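Local coordinates for scarecrow-like protein 3 (PDB 6KPB) that probably acts as a transcription factor in plant development, binding zinc finger proteins of the IDD family such as JACKDAW, at residues A[415-418]-A[424-427]; A[54-59]-A[91-96]; A[196-201]-A[248-253]. All coordinates share one frame; numbering follows the deposited sequence.

Contact 1 (A[415-418]-A[424-427]); sequences RHEK and QRID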
loop_
_atom_site.group_PDB
_atom_site.type_symbol
_atom_site.label_atom_id
_atom_site.label_comp_id
_atom_site.label_asym_id
_atom_site.label_seq_id
_atom_site.Cartn_x
_atom_site.Cartn_y
_atom_site.Cartn_z
ATOM N N ARG A 415 21.711 10.767 3.128
ATOM C CA ARG A 415 23.045 10.864 3.720
ATOM C C ARG A 415 23.249 12.286 4.237
ATOM O O ARG A 415 23.959 13.108 3.653
ATOM C CB ARG A 415 24.110 10.464 2.706
ATOM C CG ARG A 415 24.026 9.006 2.285
ATOM C CD ARG A 415 25.044 8.670 1.212
ATOM N NE ARG A 415 25.140 7.230 0.994
ATOM C CZ ARG A 415 26.020 6.443 1.602
ATOM N NH1 ARG A 415 26.886 6.960 2.462
ATOM N NH2 ARG A 415 26.039 5.141 1.349
ATOM N N HIS A 416 22.609 12.567 5.368
ATOM C CA HIS A 416 22.678 13.895 5.961
ATOM C C HIS A 416 24.043 14.127 6.598
ATOM O O HIS A 416 24.604 13.239 7.245
ATOM C CB HIS A 416 21.572 14.062 7.004
ATOM C CG HIS A 416 20.212 13.673 6.512
ATOM N ND1 HIS A 416 19.248 13.131 7.336
ATOM C CD2 HIS A 416 19.654 13.746 5.280
ATOM C CE1 HIS A 416 18.157 12.886 6.634
ATOM N NE2 HIS A 416 18.376 13.251 5.383
ATOM N N GLU A 417 24.580 15.330 6.406
ATOM C CA GLU A 417 25.839 15.724 7.019
ATOM C C GLU A 417 25.691 17.127 7.592
ATOM O O GLU A 417 24.764 17.865 7.247
ATOM C CB GLU A 417 27.002 15.661 6.019
ATOM C CG GLU A 417 27.317 14.251 5.532
ATOM C CD GLU A 417 28.644 14.166 4.800
ATOM O OE1 GLU A 417 29.073 15.186 4.220
ATOM O OE2 GLU A 417 29.262 13.079 4.813
ATOM N N LYS A 418 26.612 17.487 8.482
ATOM C CA LYS A 418 26.509 18.763 9.173
ATOM C C LYS A 418 26.951 19.913 8.268
ATOM O O LYS A 418 27.543 19.720 7.203
ATOM C CB LYS A 418 27.330 18.751 10.463
ATOM C CG LYS A 418 26.763 17.848 11.549
ATOM C CD LYS A 418 27.124 18.355 12.938
ATOM C CE LYS A 418 26.275 19.555 13.333
ATOM N NZ LYS A 418 24.831 19.203 13.454
ATOM N N GLN A 424 32.886 23.282 3.534
ATOM C CA GLN A 424 34.130 22.871 2.890
ATOM C C GLN A 424 33.863 22.310 1.500
ATOM O O GLN A 424 34.541 22.666 0.530
ATOM C CB GLN A 424 34.853 21.829 3.744
ATOM C CG GLN A 424 35.259 22.295 5.128
ATOM C CD GLN A 424 36.127 21.275 5.838
ATOM O OE1 GLN A 424 36.825 20.485 5.199
ATOM N NE2 GLN A 424 36.083 21.279 7.165
ATOM N N ARG A 425 32.868 21.429 1.390
ATOM C CA ARG A 425 32.560 20.790 0.114
ATOM C C ARG A 425 32.153 21.821 -0.932
ATOM O O ARG A 425 32.626 21.786 -2.074
ATOM C CB ARG A 425 31.453 19.755 0.318
ATOM C CG ARG A 425 31.364 18.704 -0.769
ATOM C CD ARG A 425 30.247 17.713 -0.478
ATOM N NE ARG A 425 30.421 17.028 0.800
ATOM C CZ ARG A 425 31.188 15.956 0.974
ATOM N NH1 ARG A 425 31.283 15.393 2.172
ATOM N NH2 ARG A 425 31.864 15.448 -0.048
ATOM N N ILE A 426 31.282 22.758 -0.554
ATOM C CA ILE A 426 30.811 23.765 -1.500
ATOM C C ILE A 426 31.906 24.786 -1.792
ATOM O O ILE A 426 32.077 25.223 -2.937
ATOM C CB ILE A 426 29.529 24.431 -0.966
ATOM C CG1 ILE A 426 28.371 23.430 -0.972
ATOM C CG2 ILE A 426 29.172 25.664 -1.781
ATOM C CD1 ILE A 426 27.113 23.949 -0.315
ATOM N N ASP A 427 32.670 25.177 -0.768
ATOM C CA ASP A 427 33.737 26.152 -0.976
ATOM C C ASP A 427 34.848 25.580 -1.847
ATOM O O ASP A 427 35.444 26.303 -2.655
ATOM C CB ASP A 427 34.287 26.627 0.371
ATOM C CG ASP A 427 35.452 27.585 0.225
ATOM O OD1 ASP A 427 36.593 27.117 0.027
ATOM O OD2 ASP A 427 35.224 28.811 0.302
#

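Contact 2 (A[54-59]-A[91-96]); sequences LYLIHL and DTMQRI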
loop_
_atom_site.group_PDB
_atom_site.type_symbol
_atom_site.label_atom_id
_atom_site.label_comp_id
_atom_site.label_asym_id
_atom_site.label_seq_id
_atom_site.Cartn_x
_atom_site.Cartn_y
_atom_site.Cartn_z
ATOM N N LEU A 54 13.050 3.882 28.270
ATOM C CA LEU A 54 14.478 3.586 28.343
ATOM C C LEU A 54 14.770 2.152 27.921
ATOM O O LEU A 54 15.801 1.882 27.293
ATOM C CB LEU A 54 14.997 3.849 29.755
ATOM C CG LEU A 54 16.235 4.742 29.809
ATOM C CD1 LEU A 54 15.939 6.029 29.083
ATOM C CD2 LEU A 54 16.650 5.023 31.242
ATOM N N TYR A 55 13.878 1.220 28.261
ATOM C CA TYR A 55 14.043 -0.159 27.816
ATOM C C TYR A 55 13.963 -0.266 26.299
ATOM O O TYR A 55 14.645 -1.104 25.698
ATOM C CB TYR A 55 12.987 -1.046 28.477
ATOM C CG TYR A 55 13.194 -2.529 28.270
ATOM C CD1 TYR A 55 14.457 -3.097 28.384
ATOM C CD2 TYR A 55 12.128 -3.362 27.959
ATOM C CE1 TYR A 55 14.651 -4.454 28.197
ATOM C CE2 TYR A 55 12.310 -4.719 27.771
ATOM C CZ TYR A 55 13.573 -5.259 27.889
ATOM O OH TYR A 55 13.756 -6.610 27.700
ATOM N N LEU A 56 13.145 0.579 25.664
ATOM C CA LEU A 56 13.077 0.594 24.206
ATOM C C LEU A 56 14.412 1.000 23.596
ATOM O O LEU A 56 14.819 0.460 22.561
ATOM C CB LEU A 56 11.968 1.538 23.743
ATOM C CG LEU A 56 10.530 1.033 23.869
ATOM C CD1 LEU A 56 9.535 2.173 23.702
ATOM C CD2 LEU A 56 10.270 -0.059 22.848
ATOM N N ILE A 57 15.105 1.956 24.222
ATOM C CA ILE A 57 16.404 2.394 23.717
ATOM C C ILE A 57 17.409 1.253 23.784
ATOM O O ILE A 57 18.118 0.965 22.812
ATOM C CB ILE A 57 16.903 3.619 24.505
ATOM C CG1 ILE A 57 15.771 4.621 24.718
ATOM C CG2 ILE A 57 18.073 4.275 23.787
ATOM C CD1 ILE A 57 16.187 5.835 25.509
ATOM N N HIS A 58 17.487 0.592 24.941
ATOM C CA HIS A 58 18.378 -0.553 25.097
ATOM C C HIS A 58 18.101 -1.617 24.039
ATOM O O HIS A 58 19.033 -2.143 23.421
ATOM C CB HIS A 58 18.235 -1.131 26.505
ATOM C CG HIS A 58 19.150 -2.282 26.787
ATOM N ND1 HIS A 58 20.515 -2.138 26.908
ATOM C CD2 HIS A 58 18.893 -3.599 26.976
ATOM C CE1 HIS A 58 21.060 -3.315 27.156
ATOM N NE2 HIS A 58 20.098 -4.219 27.202
ATOM N N LEU A 59 16.825 -1.933 23.802
ATOM C CA LEU A 59 16.483 -2.909 22.770
ATOM C C LEU A 59 17.005 -2.483 21.404
ATOM O O LEU A 59 17.524 -3.308 20.644
ATOM C CB LEU A 59 14.968 -3.110 22.720
ATOM C CG LEU A 59 14.320 -4.244 23.518
ATOM C CD1 LEU A 59 12.997 -3.802 24.109
ATOM C CD2 LEU A 59 14.122 -5.468 22.633
ATOM N N ASP A 91 3.362 6.970 23.020
ATOM C CA ASP A 91 4.062 8.208 23.328
ATOM C C ASP A 91 5.235 8.374 22.362
ATOM O O ASP A 91 5.418 7.590 21.428
ATOM C CB ASP A 91 4.494 8.223 24.794
ATOM C CG ASP A 91 5.704 7.347 25.064
ATOM O OD1 ASP A 91 6.840 7.837 24.895
ATOM O OD2 ASP A 91 5.524 6.173 25.446
ATOM N N THR A 92 6.046 9.410 22.586
ATOM C CA THR A 92 7.119 9.740 21.651
ATOM C C THR A 92 8.084 8.574 21.476
ATOM O O THR A 92 8.454 8.223 20.349
ATOM C CB THR A 92 7.866 10.984 22.132
ATOM O OG1 THR A 92 6.925 12.027 22.401
ATOM C CG2 THR A 92 8.861 11.462 21.079
ATOM N N MET A 93 8.506 7.959 22.583
ATOM C CA MET A 93 9.473 6.870 22.493
ATOM C C MET A 93 8.869 5.631 21.846
ATOM O O MET A 93 9.570 4.904 21.133
ATOM C CB MET A 93 10.023 6.535 23.877
ATOM C CG MET A 93 11.390 5.889 23.825
ATOM S SD MET A 93 12.581 6.967 23.006
ATOM C CE MET A 93 13.607 5.769 22.159
ATOM N N GLN A 94 7.579 5.375 22.073
ATOM C CA GLN A 94 6.928 4.251 21.410
ATOM C C GLN A 94 6.870 4.465 19.905
ATOM O O GLN A 94 7.063 3.523 19.127
ATOM C CB GLN A 94 5.521 4.046 21.969
ATOM C CG GLN A 94 5.477 3.778 23.458
ATOM C CD GLN A 94 4.088 3.422 23.946
ATOM O OE1 GLN A 94 3.341 4.282 24.415
ATOM N NE2 GLN A 94 3.736 2.146 23.847
ATOM N N ARG A 95 6.597 5.697 19.476
ATOM C CA ARG A 95 6.547 5.988 18.048
ATOM C C ARG A 95 7.941 5.926 17.433
ATOM O O ARG A 95 8.132 5.326 16.369
ATOM C CB ARG A 95 5.897 7.355 17.823
ATOM C CG ARG A 95 4.466 7.438 18.358
ATOM C CD ARG A 95 4.035 8.877 18.615
ATOM N NE ARG A 95 3.159 9.400 17.570
ATOM C CZ ARG A 95 1.831 9.380 17.631
ATOM N NH1 ARG A 95 1.223 8.858 18.686
ATOM N NH2 ARG A 95 1.111 9.880 16.635
ATOM N N ILE A 96 8.930 6.526 18.102
ATOM C CA ILE A 96 10.314 6.450 17.630
ATOM C C ILE A 96 10.748 4.998 17.488
ATOM O O ILE A 96 11.286 4.588 16.452
ATOM C CB ILE A 96 11.247 7.222 18.581
ATOM C CG1 ILE A 96 11.103 8.731 18.378
ATOM C CG2 ILE A 96 12.694 6.789 18.376
ATOM C CD1 ILE A 96 11.846 9.253 17.171
#

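Contact 3 (A[196-201]-A[248-253]); sequences HLRITG and TGEALA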
loop_
_atom_site.group_PDB
_atom_site.type_symbol
_atom_site.label_atom_id
_atom_site.label_comp_id
_atom_site.label_asym_id
_atom_site.label_seq_id
_atom_site.Cartn_x
_atom_site.Cartn_y
_atom_site.Cartn_z
ATOM N N HIS A 196 11.886 40.754 -15.806
ATOM C CA HIS A 196 11.363 39.546 -16.427
ATOM C C HIS A 196 11.812 38.350 -15.600
ATOM O O HIS A 196 13.014 38.120 -15.430
ATOM C CB HIS A 196 11.837 39.408 -17.871
ATOM C CG HIS A 196 11.350 38.159 -18.538
ATOM N ND1 HIS A 196 11.906 36.921 -18.295
ATOM C CD2 HIS A 196 10.346 37.953 -19.423
ATOM C CE1 HIS A 196 11.272 36.007 -19.007
ATOM N NE2 HIS A 196 10.322 36.608 -19.702
ATOM N N LEU A 197 10.852 37.600 -15.073
ATOM C CA LEU A 197 11.136 36.473 -14.199
ATOM C C LEU A 197 10.923 35.169 -14.951
ATOM O O LEU A 197 9.876 34.969 -15.574
ATOM C CB LEU A 197 10.253 36.508 -12.950
ATOM C CG LEU A 197 10.506 35.366 -11.968
ATOM C CD1 LEU A 197 11.981 35.309 -11.597
ATOM C CD2 LEU A 197 9.646 35.533 -10.727
ATOM N N ARG A 198 11.916 34.290 -14.890
ATOM C CA ARG A 198 11.811 32.943 -15.426
ATOM C C ARG A 198 12.153 31.959 -14.319
ATOM O O ARG A 198 13.155 32.132 -13.616
ATOM C CB ARG A 198 12.733 32.750 -16.630
ATOM C CG ARG A 198 12.769 31.329 -17.170
ATOM C CD ARG A 198 12.987 31.325 -18.675
ATOM N NE ARG A 198 13.507 30.046 -19.148
ATOM C CZ ARG A 198 14.792 29.814 -19.394
ATOM N NH1 ARG A 198 15.183 28.621 -19.820
ATOM N NH2 ARG A 198 15.685 30.778 -19.218
ATOM N N ILE A 199 11.312 30.945 -14.150
ATOM C CA ILE A 199 11.513 29.915 -13.141
ATOM C C ILE A 199 11.520 28.560 -13.829
ATOM O O ILE A 199 10.582 28.227 -14.564
ATOM C CB ILE A 199 10.434 29.967 -12.046
ATOM C CG1 ILE A 199 10.516 31.292 -11.288
ATOM C CG2 ILE A 199 10.586 28.785 -11.096
ATOM C CD1 ILE A 199 9.582 31.368 -10.104
ATOM N N THR A 200 12.578 27.788 -13.601
ATOM C CA THR A 200 12.696 26.429 -14.113
ATOM C C THR A 200 12.476 25.461 -12.960
ATOM O O THR A 200 13.254 25.450 -11.998
ATOM C CB THR A 200 14.061 26.198 -14.759
ATOM O OG1 THR A 200 14.220 27.094 -15.864
ATOM C CG2 THR A 200 14.169 24.768 -15.262
ATOM N N GLY A 201 11.420 24.657 -13.050
ATOM C CA GLY A 201 11.056 23.727 -11.996
ATOM C C GLY A 201 11.423 22.296 -12.359
ATOM O O GLY A 201 11.021 21.790 -13.406
ATOM N N THR A 248 21.832 33.253 -22.277
ATOM C CA THR A 248 22.951 34.130 -21.969
ATOM C C THR A 248 22.443 35.532 -21.661
ATOM O O THR A 248 21.469 35.998 -22.256
ATOM C CB THR A 248 23.940 34.169 -23.137
ATOM O OG1 THR A 248 24.051 32.862 -23.712
ATOM C CG2 THR A 248 25.317 34.611 -22.662
ATOM N N GLY A 249 23.103 36.201 -20.717
ATOM C CA GLY A 249 22.744 37.555 -20.358
ATOM C C GLY A 249 21.678 37.690 -19.293
ATOM O O GLY A 249 21.302 38.821 -18.958
ATOM N N GLU A 250 21.175 36.584 -18.752
ATOM C CA GLU A 250 20.179 36.612 -17.693
ATOM C C GLU A 250 20.814 36.190 -16.375
ATOM O O GLU A 250 21.594 35.233 -16.325
ATOM C CB GLU A 250 18.991 35.700 -18.020
ATOM C CG GLU A 250 19.358 34.252 -18.298
ATOM C CD GLU A 250 18.140 33.378 -18.521
ATOM O OE1 GLU A 250 18.258 32.144 -18.372
ATOM O OE2 GLU A 250 17.065 33.926 -18.843
ATOM N N ALA A 251 20.483 36.918 -15.312
ATOM C CA ALA A 251 21.005 36.599 -13.994
ATOM C C ALA A 251 20.350 35.331 -13.463
ATOM O O ALA A 251 19.143 35.121 -13.624
ATOM C CB ALA A 251 20.771 37.765 -13.037
ATOM N N LEU A 252 21.152 34.484 -12.827
ATOM C CA LEU A 252 20.743 33.136 -12.462
ATOM C C LEU A 252 20.856 32.928 -10.958
ATOM O O LEU A 252 21.798 33.409 -10.320
ATOM C CB LEU A 252 21.595 32.095 -13.197
ATOM C CG LEU A 252 21.125 30.642 -13.137
ATOM C CD1 LEU A 252 19.796 30.488 -13.855
ATOM C CD2 LEU A 252 22.172 29.715 -13.733
ATOM N N ALA A 253 19.889 32.202 -10.402
ATOM C CA ALA A 253 19.907 31.795 -9.006
ATOM C C ALA A 253 19.479 30.338 -8.921
ATOM O O ALA A 253 18.574 29.907 -9.642
ATOM C CB ALA A 253 18.986 32.673 -8.148
#

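Contact 1 (A[415-418]-A[424-427])
At the N-terminal end of helix 419-428, in the predicted SAW region of the GRAS domain, Glu-417 and Arg-425 form a salt bridge that ties the loop leading into the helix to its later turns. Lys-418 occupies the N-cap position, so Glu-417 sits just before the helix, while Arg-425 lies well inside it. The two backbones stay far apart, with 10.9 Å between Glu-417 CA and Arg-425 CA, and the gap is bridged by the side chains alone. This illustrates how a loop can be tied to the helix it introduces through one charged pair.

Glu-417 reaches out with CG anti to its carbonyl carbon (chi1 -65°) and an extended chain. Arg-425 comes to meet it from a chain that bends at chi3, and the two side chains cross at about a right angle. A single oxygen does the work: Arg-425 NH1 donates to Glu-417 OE1 at 3.0 Å, whereas Glu-417 OE2 remains 4.1 Å from Arg-425 NH1. The grip is therefore one-pronged rather than bidentate.

The second oxygen is held elsewhere, since Glu-417 OE2 accepts a hydrogen bond from Asn-356 ND2, and Lys-421 adds a long, weak ion pair. A carboxylate held at both oxygens in this way has little freedom to rotate, and the positive groups around it would probably favour its ionised form. The Arg-425 side chain touches Ser-327 and Thr-331 of helix 330-340, and Glu-417 touches Leu-264, so neighbouring parts of the fold flank the bridge.

The bond is far from straight, with an N-H...O angle of 137°. Glu-417 OE1 offers its syn lone pair, and it sits 27° out of the Arg-425 guanidinium plane.

Contact 2 (A[54-59]-A[91-96])
Apolar contacts carry this interface, and Met-93 is central to them, meeting Ile-57 with its methyl and Leu-56 with its CG. Its chain starts with CG anti to the backbone N (chi1 -155°) and then bends at chi2 and chi3, which brings CE round to within 3.5 Å of Ile-57 CG1. The Ile-57 and Met-93 side chains cross at about a right angle, so the methyl meets the isoleucine branch from across rather than running alongside it. Leu-56 uses a single methyl. Its CD1 lies 4.2 Å from Met-93 CG, and it also settles against the backbone of the other helix, 3.7 Å from Met-93 O and 4.0 Å from Gln-94 CA.

These residues belong to helices 49-69 and 92-109 in the predicted first leucine repeat (LRI), an all-helical part of the GRAS domain. The short axes of the two segments run nearly parallel, 20° apart and 9.8 Å at closest approach. Leu-54, Ile-57, Thr-92 and Met-93 also pack on apolar side chains of the bound peptide, so the pair of helices contributes directly to its seat. Leu-56 also touches Leu-85 of helix 72-85.

The capping bonds fall within segment 91-96, at the start of its helix, and form a capping box. Asp-91 OD1, met from above the carboxylate plane, accepts from Met-93 N at 2.9 Å, and Asp-91 N donates in return to Gln-94 OE1 at 3.0 Å. Gln-94 is held at its other end too, NE2 donating to Leu-85 O. Asp-91 OD2 and Gln-94 OE1 come within 3.1 Å although both are acceptors. Arg-52 NH1, which forms a salt bridge with Asp-91 OD2, would probably offset the repulsion between them.

Contact 3 (A[196-201]-A[248-253])
Arg-198 and Glu-250 meet in a salt bridge between charged ends, with Arg-198 NH2 3.0 Å from Glu-250 OE1 and 3.5 Å from Glu-250 OE2. The torsions explain the reach. Arg-198 sets CG opposite its backbone N (chi1 175°) and bends at chi2, whereas Glu-250 places CG between backbone N and carbonyl carbon (chi1 56°) and then runs out straight. The side chains approach at a slant, with the guanidinium and carboxylate planes 31° apart. Glu-250 CD lies in the guanidinium plane, at its edge.

Each group has further partners that fix its rotation. Arg-198 NH1 donates to Arg-245 O, and Glu-250 OE1 accepts a hydrogen bond from Lys-247 N, so residues just before Glu-250 hold both partners of the bridge. His-168 of the predicted VHIID motif gives Glu-250 OE1 a weak hydrogen bond through ND1 and touches the Arg-198 side chain.

That histidine marks the place of the contact in the sheet. Strand 166-171 pairs in parallel with both 196-203 and 251-257, so the bridge passes over the strand between them, in a strand order that matches a Rossmann fold. Leu-197 and Ile-199 pack against helix 178-189, while Arg-198 leans on Asn-230 of strand 227-233 and Leu-252 on Ile-170 of the central strand.

How the contacts relate
Along the chain the contacts come in series: contact 2 closes first, then contact 3, then contact 1. Contact 2 lies among the N-terminal helices, and contact 3 on the parallel part of the sheet, on opposite sides of the chain's centre with their own centres about 48 Å apart. Contact 1 is about 30 Å from contact 2 and about 26 Å from contact 3, centre to centre, and none touch. Helix 419-428 of contact 1 packs on strand 345-351, which pairs with strand 251-257 of contact 3, so these two share the sheet-based part of one GRAS domain. The peptide-binding helices of contact 2 thus stand apart from both salt bridges.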